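Local structure of spermidine N(1)-acetyltransferase (Thermoplasma acidophilum, 3K9U) at residues S23-Y28 against E35-W40; A29-E34 against H128-V133. The protein transfers an acetyl group from acetyl coenzyme A to polyamines, releasing coenzyme A and protecting the cell against polyamine toxicity. All blocks are in the same frame, centred on the assembly; numbering follows the deposited sequence.

Contact 1 of 2, residues S23-Y28 against E35-W40. With ACO (acetyl coenzyme *a), chain G.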
loop_
_atom_site.group_PDB
_atom_site.type_symbol
_atom_site.label_atom_id
_atom_site.label_comp_id
_atom_site.label_asym_id
_atom_site.label_seq_id
_atom_site.Cartn_x
_atom_site.Cartn_y
_atom_site.Cartn_z
ATOM N N SER A 23 -0.240 -5.963 -9.638
ATOM C CA SER A 23 -0.193 -6.676 -8.367
ATOM C C SER A 23 0.992 -7.655 -8.327
ATOM O O SER A 23 1.699 -7.739 -7.325
ATOM C CB SER A 23 -1.515 -7.375 -8.105
ATOM O OG SER A 23 -1.631 -7.725 -6.743
ATOM N N TRP A 24 1.240 -8.349 -9.423
ATOM C CA TRP A 24 2.319 -9.339 -9.445
ATOM C C TRP A 24 3.669 -8.628 -9.320
ATOM O O TRP A 24 4.532 -9.079 -8.582
ATOM C CB TRP A 24 2.283 -10.200 -10.736
ATOM C CG TRP A 24 1.707 -11.552 -10.543
ATOM C CD1 TRP A 24 0.392 -11.861 -10.325
ATOM C CD2 TRP A 24 2.423 -12.796 -10.515
ATOM N NE1 TRP A 24 0.248 -13.228 -10.156
ATOM C CE2 TRP A 24 1.480 -13.820 -10.266
ATOM C CE3 TRP A 24 3.774 -13.143 -10.660
ATOM C CZ2 TRP A 24 1.848 -15.179 -10.182
ATOM C CZ3 TRP A 24 4.148 -14.497 -10.564
ATOM C CH2 TRP A 24 3.190 -15.494 -10.332
ATOM N N LYS A 25 3.850 -7.510 -10.025
ATOM C CA LYS A 25 5.158 -6.820 -9.998
ATOM C C LYS A 25 5.464 -6.288 -8.597
ATOM O O LYS A 25 6.630 -6.278 -8.142
ATOM C CB LYS A 25 5.228 -5.675 -11.013
ATOM C CG LYS A 25 5.323 -6.115 -12.475
ATOM C CD LYS A 25 5.406 -4.880 -13.347
ATOM C CE LYS A 25 5.733 -5.187 -14.779
ATOM N NZ LYS A 25 5.486 -3.985 -15.648
ATOM N N TRP A 26 4.412 -5.836 -7.927
ATOM C CA TRP A 26 4.544 -5.308 -6.576
ATOM C C TRP A 26 4.687 -6.447 -5.542
ATOM O O TRP A 26 5.625 -6.433 -4.781
ATOM C CB TRP A 26 3.349 -4.442 -6.229
ATOM C CG TRP A 26 3.369 -3.918 -4.797
ATOM C CD1 TRP A 26 4.125 -2.877 -4.312
ATOM C CD2 TRP A 26 2.598 -4.397 -3.681
ATOM N NE1 TRP A 26 3.847 -2.670 -2.973
ATOM C CE2 TRP A 26 2.939 -3.605 -2.560
ATOM C CE3 TRP A 26 1.636 -5.399 -3.525
ATOM C CZ2 TRP A 26 2.343 -3.774 -1.318
ATOM C CZ3 TRP A 26 1.054 -5.580 -2.261
ATOM C CH2 TRP A 26 1.416 -4.763 -1.187
ATOM N N THR A 27 3.779 -7.424 -5.541
ATOM C CA THR A 27 3.806 -8.515 -4.550
ATOM C C THR A 27 5.035 -9.412 -4.612
ATOM O O THR A 27 5.502 -9.892 -3.608
ATOM C CB THR A 27 2.635 -9.488 -4.729
ATOM O OG1 THR A 27 1.432 -8.769 -5.034
ATOM C CG2 THR A 27 2.442 -10.298 -3.438
ATOM N N TYR A 28 5.547 -9.671 -5.808
ATOM C CA TYR A 28 6.644 -10.607 -5.945
ATOM C C TYR A 28 7.994 -9.926 -6.212
ATOM O O TYR A 28 8.959 -10.580 -6.618
ATOM C CB TYR A 28 6.276 -11.615 -7.024
ATOM C CG TYR A 28 5.028 -12.427 -6.683
ATOM C CD1 TYR A 28 5.084 -13.444 -5.763
ATOM C CD2 TYR A 28 3.817 -12.209 -7.333
ATOM C CE1 TYR A 28 3.961 -14.207 -5.442
ATOM C CE2 TYR A 28 2.669 -12.965 -7.014
ATOM C CZ TYR A 28 2.763 -13.964 -6.059
ATOM O OH TYR A 28 1.674 -14.725 -5.717
ATOM N N GLU A 35 12.053 -11.248 -15.061
ATOM C CA GLU A 35 11.717 -12.000 -16.252
ATOM C C GLU A 35 10.601 -13.025 -15.976
ATOM O O GLU A 35 9.674 -13.178 -16.797
ATOM C CB GLU A 35 12.944 -12.715 -16.823
ATOM C CG GLU A 35 14.080 -11.788 -17.220
ATOM C CD GLU A 35 15.272 -11.794 -16.235
ATOM O OE1 GLU A 35 15.083 -11.979 -15.019
ATOM O OE2 GLU A 35 16.408 -11.627 -16.701
ATOM N N TYR A 36 10.729 -13.741 -14.851
ATOM C CA TYR A 36 9.723 -14.705 -14.413
ATOM C C TYR A 36 8.358 -14.037 -14.344
ATOM O O TYR A 36 7.367 -14.569 -14.818
ATOM C CB TYR A 36 10.078 -15.278 -13.028
ATOM C CG TYR A 36 9.198 -16.433 -12.594
ATOM C CD1 TYR A 36 9.570 -17.751 -12.834
ATOM C CD2 TYR A 36 7.992 -16.206 -11.962
ATOM C CE1 TYR A 36 8.764 -18.836 -12.418
ATOM C CE2 TYR A 36 7.167 -17.270 -11.555
ATOM C CZ TYR A 36 7.566 -18.579 -11.779
ATOM O OH TYR A 36 6.742 -19.600 -11.384
ATOM N N ILE A 37 8.332 -12.852 -13.739
ATOM C CA ILE A 37 7.089 -12.086 -13.548
ATOM C C ILE A 37 6.490 -11.695 -14.898
ATOM O O ILE A 37 5.294 -11.893 -15.096
ATOM C CB ILE A 37 7.304 -10.831 -12.638
ATOM C CG1 ILE A 37 7.660 -11.280 -11.210
ATOM C CG2 ILE A 37 6.061 -9.947 -12.646
ATOM C CD1 ILE A 37 8.167 -10.190 -10.275
ATOM N N GLU A 38 7.316 -11.187 -15.820
ATOM C CA GLU A 38 6.832 -10.791 -17.148
ATOM C C GLU A 38 6.381 -12.010 -17.961
ATOM O O GLU A 38 5.372 -11.948 -18.641
ATOM C CB GLU A 38 7.878 -9.997 -17.941
ATOM C CG GLU A 38 7.287 -9.128 -19.132
ATOM C CD GLU A 38 7.314 -9.803 -20.548
ATOM O OE1 GLU A 38 8.050 -10.796 -20.756
ATOM O OE2 GLU A 38 6.614 -9.324 -21.485
ATOM N N SER A 39 7.110 -13.120 -17.880
ATOM C CA SER A 39 6.675 -14.340 -18.560
ATOM C C SER A 39 5.347 -14.808 -17.992
ATOM O O SER A 39 4.433 -15.179 -18.743
ATOM C CB SER A 39 7.730 -15.453 -18.489
ATOM O OG SER A 39 8.864 -15.141 -19.321
ATOM N N TRP A 40 5.208 -14.742 -16.680
ATOM C CA TRP A 40 3.959 -15.153 -16.062
ATOM C C TRP A 40 2.765 -14.278 -16.550
ATOM O O TRP A 40 1.741 -14.817 -16.982
ATOM C CB TRP A 40 4.077 -15.157 -14.547
ATOM C CG TRP A 40 2.899 -15.817 -13.881
ATOM C CD1 TRP A 40 1.688 -15.247 -13.600
ATOM C CD2 TRP A 40 2.830 -17.160 -13.410
ATOM N NE1 TRP A 40 0.871 -16.152 -12.971
ATOM C CE2 TRP A 40 1.544 -17.338 -12.845
ATOM C CE3 TRP A 40 3.739 -18.232 -13.390
ATOM C CZ2 TRP A 40 1.132 -18.557 -12.274
ATOM C CZ3 TRP A 40 3.336 -19.445 -12.814
ATOM C CH2 TRP A 40 2.036 -19.593 -12.261
HETATM N N1A ACO G . 1.526 -4.192 3.270
HETATM C C2A ACO G . 1.738 -5.170 4.184
HETATM N N3A ACO G . 0.762 -6.001 4.592
HETATM C C4A ACO G . -0.481 -5.931 4.083
HETATM C C5A ACO G . -0.741 -4.891 3.091
HETATM C C6A ACO G . 0.360 -4.003 2.684
HETATM N N6A ACO G . 0.187 -3.011 1.775
HETATM N N7A ACO G . -2.011 -5.005 2.748
HETATM C C8A ACO G . -2.529 -6.017 3.464
HETATM N N9A ACO G . -1.616 -6.600 4.253
HETATM C C1B ACO G . -1.914 -7.736 5.184
HETATM C C2B ACO G . -1.544 -7.476 6.646
HETATM O O2B ACO G . -1.287 -8.714 7.359
HETATM C C3B ACO G . -2.765 -6.820 7.223
HETATM O O3B ACO G . -2.840 -6.999 8.650
HETATM P P3B ACO G . -2.243 -5.793 9.576
HETATM O O7A ACO G . -3.320 -4.787 9.512
HETATM O O8A ACO G . -0.950 -5.386 8.880
HETATM O O9A ACO G . -2.061 -6.532 10.891
HETATM C C4B ACO G . -3.907 -7.422 6.424
HETATM O O4B ACO G . -3.324 -7.970 5.233
HETATM C C5B ACO G . -4.976 -6.421 6.043
HETATM O O5B ACO G . -6.207 -7.071 5.694
HETATM P P1A ACO G . -7.087 -6.570 4.441
HETATM O O1A ACO G . -7.176 -5.050 4.433
HETATM O O2A ACO G . -8.366 -7.362 4.378
HETATM O O3A ACO G . -6.101 -7.053 3.242
HETATM P P2A ACO G . -6.278 -6.575 1.699
HETATM O O4A ACO G . -5.023 -5.808 1.354
HETATM O O5A ACO G . -7.660 -5.972 1.472
HETATM O O6A ACO G . -6.248 -7.959 0.919
HETATM C CBP ACO G . -4.508 -9.192 -0.151
HETATM C CCP ACO G . -5.233 -8.927 1.156
HETATM C CDP ACO G . -3.473 -10.280 0.055
HETATM C CEP ACO G . -5.554 -9.695 -1.143
HETATM C CAP ACO G . -3.859 -7.896 -0.690
HETATM O OAP ACO G . -2.983 -7.298 0.274
HETATM C C9P ACO G . -3.098 -8.092 -1.971
HETATM O O9P ACO G . -3.700 -8.114 -3.029
HETATM N N8P ACO G . -1.801 -8.259 -1.864
HETATM C C7P ACO G . -0.922 -8.538 -2.977
HETATM C C6P ACO G . -1.231 -9.820 -3.734
HETATM C C5P ACO G . -1.206 -11.081 -2.895
HETATM O O5P ACO G . -0.334 -11.301 -2.067
HETATM N N4P ACO G . -2.169 -11.969 -3.153
HETATM C C3P ACO G . -2.201 -13.285 -2.518
HETATM C C2P ACO G . -1.470 -14.296 -3.388
HETATM S S1P ACO G . -1.703 -15.958 -2.831
HETATM C C ACO G . -2.996 -16.526 -3.763
HETATM O O ACO G . -3.426 -15.813 -4.662
HETATM C CH3 ACO G . -3.591 -17.900 -3.519
#
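Trp-24 lies sandwiched between two aromatic side chains. Over the centre of one face of its indole sits CE2 of Tyr-28, 3.5 Å above the plane; the opposite face receives the pyrrole part of Trp-40. This second overlap is a face-to-face stack, the six-membered ring of Trp-24 over the five-membered ring of Trp-40, with centroids 3.8 Å apart and planes inclined by 17°. Within the overlap, Trp-24 CZ2 lies 3.1 Å from Trp-40 NE1, a tight approach. CG of Trp-40, anti to the backbone N (chi1 -169°), carries the indole across to that face. Two groups meet the rim of the Trp-24 indole near its plane: CE2 of Tyr-36, which lies 4.2 Å from CZ3, and CG1 of Ile-37.

Ile-37 packs between the helices through its two methyl groups. Its CG2 touches CG of Lys-25 at 3.9 Å, while CD1 reaches back to CB of Tyr-28 at 4.0 Å. Helices 13-27 and 34-44, two successive helices of the GNAT fold, run almost antiparallel here, their local axes 10.0 Å apart at 160°, and no hydrogen bond joins the segments.

The far side of helix 13-27 borders the acetyl coenzyme A pocket. Thr-27 OG1 gives a short hydrogen bond to Ser-23 O, from above the carbonyl plane, and that oxygen also accepts from Thr-27 N. CG2 of Thr-27 packs 3.3 Å from O5P of the cofactor. Beyond the contact, Tyr-28 OH is hydrogen-bonded to Tyr-93 OH and Ser-23 OG to Leu-94 O. The chemistry is thus divided: apolar and aromatic packing alone joins the helices, whereas the hydroxyls of Ser-23, Thr-27 and Tyr-28 belong to the last turn of helix 13-27 and the residue just after it, which line the cofactor pocket.

Contact 2 of 2, residues A29-E34 against H128-V133. With ACO (acetyl coenzyme *a), chain G.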
loop_
_atom_site.group_PDB
_atom_site.type_symbol
_atom_site.label_atom_id
_atom_site.label_comp_id
_atom_site.label_asym_id
_atom_site.label_seq_id
_atom_site.Cartn_x
_atom_site.Cartn_y
_atom_site.Cartn_z
ATOM N N ALA A 29 8.067 -8.623 -5.983
ATOM C CA ALA A 29 9.319 -7.888 -6.221
ATOM C C ALA A 29 10.538 -8.515 -5.512
ATOM O O ALA A 29 11.610 -8.658 -6.119
ATOM C CB ALA A 29 9.197 -6.377 -5.831
ATOM N N GLY A 30 10.419 -8.908 -4.258
ATOM C CA GLY A 30 11.623 -9.517 -3.635
ATOM C C GLY A 30 11.832 -11.025 -3.879
ATOM O O GLY A 30 12.766 -11.613 -3.315
ATOM N N ILE A 31 10.992 -11.637 -4.718
ATOM C CA ILE A 31 10.718 -13.086 -4.640
ATOM C C ILE A 31 11.043 -13.800 -5.955
ATOM O O ILE A 31 11.825 -14.733 -5.969
ATOM C CB ILE A 31 9.237 -13.331 -4.256
ATOM C CG1 ILE A 31 8.961 -12.808 -2.841
ATOM C CG2 ILE A 31 8.870 -14.797 -4.348
ATOM C CD1 ILE A 31 7.485 -12.666 -2.502
ATOM N N TYR A 32 10.419 -13.355 -7.041
ATOM C CA TYR A 32 10.725 -13.835 -8.386
ATOM C C TYR A 32 11.517 -12.760 -9.117
ATOM O O TYR A 32 11.440 -11.594 -8.782
ATOM C CB TYR A 32 9.444 -14.103 -9.182
ATOM C CG TYR A 32 8.584 -15.194 -8.616
ATOM C CD1 TYR A 32 9.092 -16.472 -8.426
ATOM C CD2 TYR A 32 7.254 -14.948 -8.271
ATOM C CE1 TYR A 32 8.306 -17.469 -7.896
ATOM C CE2 TYR A 32 6.466 -15.931 -7.752
ATOM C CZ TYR A 32 6.988 -17.191 -7.565
ATOM O OH TYR A 32 6.193 -18.174 -7.051
ATOM N N SER A 33 12.268 -13.171 -10.124
ATOM C CA SER A 33 13.000 -12.252 -10.988
ATOM C C SER A 33 12.006 -11.484 -11.869
ATOM O O SER A 33 10.863 -11.926 -12.087
ATOM C CB SER A 33 13.915 -13.060 -11.896
ATOM O OG SER A 33 13.132 -14.026 -12.587
ATOM N N GLU A 34 12.439 -10.334 -12.359
ATOM C CA GLU A 34 11.661 -9.576 -13.326
ATOM C C GLU A 34 11.186 -10.398 -14.520
ATOM O O GLU A 34 10.041 -10.247 -14.948
ATOM C CB GLU A 34 12.445 -8.366 -13.835
ATOM C CG GLU A 34 11.881 -7.041 -13.312
ATOM C CD GLU A 34 12.966 -6.052 -12.969
ATOM O OE1 GLU A 34 13.867 -5.855 -13.832
ATOM O OE2 GLU A 34 12.897 -5.481 -11.844
ATOM N N HIS A 128 3.054 -18.446 -1.641
ATOM C CA HIS A 128 4.522 -18.463 -1.566
ATOM C C HIS A 128 4.946 -18.056 -0.136
ATOM O O HIS A 128 4.443 -17.089 0.416
ATOM C CB HIS A 128 5.132 -17.485 -2.579
ATOM C CG HIS A 128 6.594 -17.708 -2.843
ATOM N ND1 HIS A 128 7.567 -17.442 -1.911
ATOM C CD2 HIS A 128 7.246 -18.140 -3.952
ATOM C CE1 HIS A 128 8.756 -17.722 -2.416
ATOM N NE2 HIS A 128 8.588 -18.154 -3.653
ATOM N N ARG A 129 5.873 -18.804 0.432
ATOM C CA ARG A 129 6.348 -18.575 1.793
ATOM C C ARG A 129 6.996 -17.216 2.024
ATOM O O ARG A 129 6.979 -16.745 3.139
ATOM C CB ARG A 129 7.320 -19.683 2.190
ATOM C CG ARG A 129 8.698 -19.571 1.508
ATOM C CD ARG A 129 9.252 -20.950 1.147
ATOM N NE ARG A 129 9.732 -21.704 2.296
ATOM C CZ ARG A 129 9.615 -23.026 2.457
ATOM N NH1 ARG A 129 10.110 -23.593 3.566
ATOM N NH2 ARG A 129 8.995 -23.786 1.550
ATOM N N GLN A 130 7.564 -16.576 0.998
ATOM C CA GLN A 130 8.082 -15.206 1.206
ATOM C C GLN A 130 7.043 -14.112 0.973
ATOM O O GLN A 130 7.334 -12.942 1.154
ATOM C CB GLN A 130 9.313 -14.911 0.350
ATOM C CG GLN A 130 10.475 -15.862 0.554
ATOM C CD GLN A 130 11.575 -15.562 -0.433
ATOM O OE1 GLN A 130 11.925 -16.394 -1.274
ATOM N NE2 GLN A 130 12.094 -14.334 -0.370
ATOM N N ASN A 131 5.845 -14.474 0.541
ATOM C CA ASN A 131 4.818 -13.463 0.358
ATOM C C ASN A 131 4.172 -13.248 1.732
ATOM O O ASN A 131 3.128 -13.809 2.072
ATOM C CB ASN A 131 3.800 -13.860 -0.707
ATOM C CG ASN A 131 2.686 -12.843 -0.862
ATOM O OD1 ASN A 131 2.736 -11.776 -0.256
ATOM N ND2 ASN A 131 1.643 -13.191 -1.653
ATOM N N SER A 132 4.849 -12.431 2.500
ATOM C CA SER A 132 4.439 -12.053 3.858
ATOM C C SER A 132 3.064 -11.351 3.870
ATOM O O SER A 132 2.267 -11.539 4.796
ATOM C CB SER A 132 5.515 -11.111 4.418
ATOM O OG SER A 132 5.454 -11.066 5.811
ATOM N N VAL A 133 2.806 -10.538 2.846
ATOM C CA VAL A 133 1.538 -9.788 2.687
ATOM C C VAL A 133 0.329 -10.731 2.553
ATOM O O VAL A 133 -0.612 -10.684 3.325
ATOM C CB VAL A 133 1.612 -8.837 1.422
ATOM C CG1 VAL A 133 0.274 -8.153 1.169
ATOM C CG2 VAL A 133 2.785 -7.759 1.572
HETATM N N1A ACO G . 1.526 -4.192 3.270
HETATM C C2A ACO G . 1.738 -5.170 4.184
HETATM N N3A ACO G . 0.762 -6.001 4.592
HETATM C C4A ACO G . -0.481 -5.931 4.083
HETATM C C5A ACO G . -0.741 -4.891 3.091
HETATM C C6A ACO G . 0.360 -4.003 2.684
HETATM N N6A ACO G . 0.187 -3.011 1.775
HETATM N N7A ACO G . -2.011 -5.005 2.748
HETATM C C8A ACO G . -2.529 -6.017 3.464
HETATM N N9A ACO G . -1.616 -6.600 4.253
HETATM C C1B ACO G . -1.914 -7.736 5.184
HETATM C C2B ACO G . -1.544 -7.476 6.646
HETATM O O2B ACO G . -1.287 -8.714 7.359
HETATM C C3B ACO G . -2.765 -6.820 7.223
HETATM O O3B ACO G . -2.840 -6.999 8.650
HETATM P P3B ACO G . -2.243 -5.793 9.576
HETATM O O7A ACO G . -3.320 -4.787 9.512
HETATM O O8A ACO G . -0.950 -5.386 8.880
HETATM O O9A ACO G . -2.061 -6.532 10.891
HETATM C C4B ACO G . -3.907 -7.422 6.424
HETATM O O4B ACO G . -3.324 -7.970 5.233
HETATM C C5B ACO G . -4.976 -6.421 6.043
HETATM O O5B ACO G . -6.207 -7.071 5.694
HETATM P P1A ACO G . -7.087 -6.570 4.441
HETATM O O1A ACO G . -7.176 -5.050 4.433
HETATM O O2A ACO G . -8.366 -7.362 4.378
HETATM O O3A ACO G . -6.101 -7.053 3.242
HETATM P P2A ACO G . -6.278 -6.575 1.699
HETATM O O4A ACO G . -5.023 -5.808 1.354
HETATM O O5A ACO G . -7.660 -5.972 1.472
HETATM O O6A ACO G . -6.248 -7.959 0.919
HETATM C CBP ACO G . -4.508 -9.192 -0.151
HETATM C CCP ACO G . -5.233 -8.927 1.156
HETATM C CDP ACO G . -3.473 -10.280 0.055
HETATM C CEP ACO G . -5.554 -9.695 -1.143
HETATM C CAP ACO G . -3.859 -7.896 -0.690
HETATM O OAP ACO G . -2.983 -7.298 0.274
HETATM C C9P ACO G . -3.098 -8.092 -1.971
HETATM O O9P ACO G . -3.700 -8.114 -3.029
HETATM N N8P ACO G . -1.801 -8.259 -1.864
HETATM C C7P ACO G . -0.922 -8.538 -2.977
HETATM C C6P ACO G . -1.231 -9.820 -3.734
HETATM C C5P ACO G . -1.206 -11.081 -2.895
HETATM O O5P ACO G . -0.334 -11.301 -2.067
HETATM N N4P ACO G . -2.169 -11.969 -3.153
HETATM C C3P ACO G . -2.201 -13.285 -2.518
HETATM C C2P ACO G . -1.470 -14.296 -3.388
HETATM S S1P ACO G . -1.703 -15.958 -2.831
HETATM C C ACO G . -2.996 -16.526 -3.763
HETATM O O ACO G . -3.426 -15.813 -4.662
HETATM C CH3 ACO G . -3.591 -17.900 -3.519
#
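Ile-31 lays its CG2 methyl over one face of the His-128 imidazole, a CH-pi contact 3.5 Å from the ring centroid and 15° off the normal. The imidazole belongs to a type I beta turn, His-128 to Asn-131, which leads from strand 122-128 into helix 132-139 of the GNAT fold. ND1 of His-128 accepts the backbone N-H of Gln-130 at 3.0 Å, nearly straight at 164° and within the ring plane, which helps to fix the ring's rotation. At the ring's edge, CD2 comes 3.3 Å from Tyr-32 OH as the two side chains meet tip to tip; the ring planes, nearly perpendicular, form an offset edge-to-face pair.

The other branch of Ile-31 lies on the turn itself. CG1, anti to the carbonyl carbon, packs 3.8 Å from CB of Gln-130, and CD1 sits 3.7 Å from Gln-130 O. Next along, Asn-131 is the N-cap of helix 132-139, its OD1 accepting from Gly-134 N. The same amide binds acetyl coenzyme A: ND2 donates to O5P over 2.8 Å, at 172°.

How the contacts relate
Contacts 1 and 2 interleave along the chain: the loop segment 29-34 joins the two helical segments of contact 1, while 128-133 comes from the far end of strand 122-128, some 94 residues on. Their centres lie 9 Å apart on the same side of the chain's centre, and they touch, with CZ3 of Trp-24 3.9 Å from CD2 of Tyr-32 and CG2 of Thr-27 3.5 Å from ND2 of Asn-131. Helix 13-27 and the start of helix 132-139 both meet the same acetyl coenzyme A. The pair illustrates how two consecutive helices, the loop that connects them and a sequence-distant turn can be packed together to form part of one cofactor pocket.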